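Local atomic coordinates of leucyl aminopeptidase (Trypanosoma brucei brucei, PDB entry 5NTD), a protein that probably removes leucine and other amino-terminal residues from peptides, as a metal-dependent M17 aminopeptidase that binds the inhibitor bestatin. Residues E366-D371 and D459-M464. Sequence-based numbering, arbitrary orientation.
With MN (manganese (II) ion), chain B; BES (2-(3-amino-2-hydroxy-4-phenyl-butyrylamino)-4-methyl-pentanoic acid), chain C.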
loop_
_atom_site.group_PDB
_atom_site.type_symbol
_atom_site.label_atom_id
_atom_site.label_comp_id
_atom_site.label_asym_id
_atom_site.label_seq_id
_atom_site.Cartn_x
_atom_site.Cartn_y
_atom_site.Cartn_z
ATOM N N GLU G 366 1.350 -9.975 -26.428
ATOM C CA GLU G 366 0.425 -9.091 -25.721
ATOM C C GLU G 366 1.154 -8.537 -24.486
ATOM O O GLU G 366 1.591 -9.284 -23.626
ATOM C CB GLU G 366 -0.808 -9.826 -25.277
ATOM C CG GLU G 366 -1.796 -8.929 -24.513
ATOM C CD GLU G 366 -3.054 -9.643 -24.056
ATOM O OE1 GLU G 366 -3.133 -10.885 -24.056
ATOM O OE2 GLU G 366 -4.015 -8.924 -23.740
ATOM N N VAL G 367 1.275 -7.231 -24.413
ATOM C CA VAL G 367 1.974 -6.581 -23.315
ATOM C C VAL G 367 1.020 -6.431 -22.114
ATOM O O VAL G 367 0.141 -5.603 -22.102
ATOM C CB VAL G 367 2.514 -5.215 -23.696
ATOM C CG1 VAL G 367 3.268 -4.572 -22.537
ATOM C CG2 VAL G 367 3.448 -5.359 -24.888
ATOM N N ILE G 368 1.240 -7.254 -21.109
ATOM C CA ILE G 368 0.502 -7.225 -19.842
ATOM C C ILE G 368 1.078 -6.150 -18.947
ATOM O O ILE G 368 0.364 -5.446 -18.252
ATOM C CB ILE G 368 0.623 -8.564 -19.090
ATOM C CG1 ILE G 368 0.102 -9.717 -19.933
ATOM C CG2 ILE G 368 -0.121 -8.545 -17.750
ATOM C CD1 ILE G 368 -1.318 -9.548 -20.433
ATOM N N ASN G 369 2.389 -6.021 -18.990
ATOM C CA ASN G 369 3.109 -5.072 -18.138
ATOM C C ASN G 369 4.339 -4.530 -18.852
ATOM O O ASN G 369 5.247 -5.263 -19.186
ATOM C CB ASN G 369 3.500 -5.743 -16.833
ATOM C CG ASN G 369 3.997 -4.766 -15.795
ATOM O OD1 ASN G 369 4.922 -3.997 -16.039
ATOM N ND2 ASN G 369 3.420 -4.820 -14.611
ATOM N N THR G 370 4.376 -3.218 -19.027
ATOM C CA THR G 370 5.454 -2.557 -19.770
ATOM C C THR G 370 6.783 -2.592 -19.055
ATOM O O THR G 370 7.817 -2.303 -19.655
ATOM C CB THR G 370 5.141 -1.082 -20.077
ATOM O OG1 THR G 370 4.894 -0.370 -18.870
ATOM C CG2 THR G 370 3.913 -0.983 -21.021
ATOM N N ASP G 371 6.749 -2.881 -17.764
ATOM C CA ASP G 371 7.980 -2.950 -16.933
ATOM C C ASP G 371 8.718 -4.283 -17.042
ATOM O O ASP G 371 9.883 -4.423 -16.553
ATOM C CB ASP G 371 7.702 -2.635 -15.473
ATOM C CG ASP G 371 8.939 -2.264 -14.717
ATOM O OD1 ASP G 371 10.073 -2.083 -15.321
ATOM O OD2 ASP G 371 8.809 -2.236 -13.487
ATOM N N ASP G 459 0.006 -14.565 -29.634
ATOM C CA ASP G 459 0.699 -15.861 -29.437
ATOM C C ASP G 459 1.088 -16.072 -27.983
ATOM O O ASP G 459 0.987 -17.153 -27.470
ATOM C CB ASP G 459 1.936 -15.985 -30.310
ATOM C CG ASP G 459 1.605 -16.047 -31.770
ATOM O OD1 ASP G 459 0.619 -16.702 -32.136
ATOM O OD2 ASP G 459 2.328 -15.403 -32.550
ATOM N N MET G 460 1.490 -15.012 -27.334
ATOM C CA MET G 460 1.857 -15.062 -25.917
ATOM C C MET G 460 1.701 -13.708 -25.247
ATOM O O MET G 460 1.621 -12.665 -25.905
ATOM C CB MET G 460 3.306 -15.531 -25.758
ATOM C CG MET G 460 4.332 -14.499 -26.245
ATOM S SD MET G 460 5.998 -15.177 -26.424
ATOM C CE MET G 460 5.794 -16.112 -27.926
ATOM N N THR G 461 1.698 -13.727 -23.920
ATOM C CA THR G 461 1.880 -12.487 -23.127
ATOM C C THR G 461 3.382 -12.293 -22.828
ATOM O O THR G 461 4.193 -13.155 -23.114
ATOM C CB THR G 461 1.143 -12.547 -21.789
ATOM O OG1 THR G 461 1.745 -13.564 -20.979
ATOM C CG2 THR G 461 -0.346 -12.871 -21.999
ATOM N N ASN G 462 3.726 -11.136 -22.291
ATOM C CA ASN G 462 5.067 -10.886 -21.765
ATOM C C ASN G 462 5.215 -11.057 -20.255
ATOM O O ASN G 462 6.234 -10.703 -19.689
ATOM C CB ASN G 462 5.558 -9.501 -22.160
ATOM C CG ASN G 462 5.027 -8.416 -21.275
ATOM O OD1 ASN G 462 3.852 -8.418 -20.884
ATOM N ND2 ASN G 462 5.867 -7.433 -20.995
ATOM N N LEU G 463 4.175 -11.541 -19.606
ATOM C CA LEU G 463 4.201 -11.690 -18.164
ATOM C C LEU G 463 3.403 -12.875 -17.723
ATOM O O LEU G 463 2.308 -13.120 -18.176
ATOM C CB LEU G 463 3.670 -10.443 -17.465
ATOM C CG LEU G 463 3.883 -10.381 -15.936
ATOM C CD1 LEU G 463 5.343 -10.156 -15.617
ATOM C CD2 LEU G 463 3.070 -9.292 -15.275
ATOM N N MET G 464 3.951 -13.570 -16.757
ATOM C CA MET G 464 3.318 -14.779 -16.168
ATOM C C MET G 464 1.979 -14.445 -15.503
ATOM O O MET G 464 1.868 -13.464 -14.818
ATOM C CB MET G 464 4.205 -15.414 -15.115
ATOM C CG MET G 464 5.615 -15.723 -15.580
ATOM S SD MET G 464 6.763 -15.100 -14.318
ATOM C CE MET G 464 6.860 -13.422 -15.016
HETATM MN MN MN B . 11.426 -3.183 -16.195
HETATM N N2 BES C . 15.201 -4.101 -14.961
HETATM C C1 BES C . 14.189 -4.718 -14.106
HETATM C C6 BES C . 14.748 -5.852 -13.211
HETATM C C7 BES C . 15.433 -5.458 -11.931
HETATM C C8 BES C . 16.775 -5.104 -11.922
HETATM C C12 BES C . 14.751 -5.498 -10.722
HETATM C C9 BES C . 17.411 -4.751 -10.734
HETATM C C11 BES C . 15.388 -5.139 -9.524
HETATM C C10 BES C . 16.716 -4.758 -9.528
HETATM C C2 BES C . 13.076 -5.225 -15.048
HETATM O O2 BES C . 12.931 -4.449 -16.277
HETATM C C3 BES C . 11.774 -5.132 -14.309
HETATM O O3 BES C . 11.200 -4.024 -14.431
HETATM N N1 BES C . 11.418 -6.266 -13.685
HETATM C C4 BES C . 10.224 -6.456 -12.915
HETATM C C13 BES C . 9.082 -7.002 -13.765
HETATM C C14 BES C . 7.697 -6.875 -13.134
HETATM C C15 BES C . 7.338 -5.535 -12.502
HETATM C C16 BES C . 6.643 -7.140 -14.181
HETATM C C5 BES C . 10.452 -7.432 -11.812
HETATM O O1 BES C . 9.942 -7.181 -10.720
HETATM O O4 BES C . 11.117 -8.452 -12.015
#
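The side-chain amide of Asn462 takes over from the backbone where the pairing between Glu366 and Thr461 ends, and binds main-chain groups of the facing segment at both its ends. Its OD1 accepts the N-H of Ile368 at 2.9 Å and, weakly, that of Asn369, while ND2 gives a nearly straight bond to Asn369 O (2.9 Å), which lies almost in the amide plane. ND2 also bonds Ala372 O; with N-H donors at OD1 and carbonyl acceptors at ND2, the flip of the amide is set. A chi1 of 81°, with CG between its own backbone N and carbonyl carbon, carries the amide to the main chain of 368-369. Before it comes a short parallel bridge between strands 364-366 and 460-461 of a small three-stranded sheet in the catalytic domain: Glu366 N donates to Met460 O (2.8 Å), and Asn462 N returns a bond to Glu366 O (3.1 Å). Ile368 lays CG1 against Thr461 CB (3.5 Å). Farther along, Asn369 OD1 accepts from Asp371 N (2.7 Å) in an Asx turn, just where Asp371 binds manganese through O and OD1, alongside Asp294 and Glu373. Leu463 CD1 touches C16 of bestatin's leucine side chain at 3.6 Å.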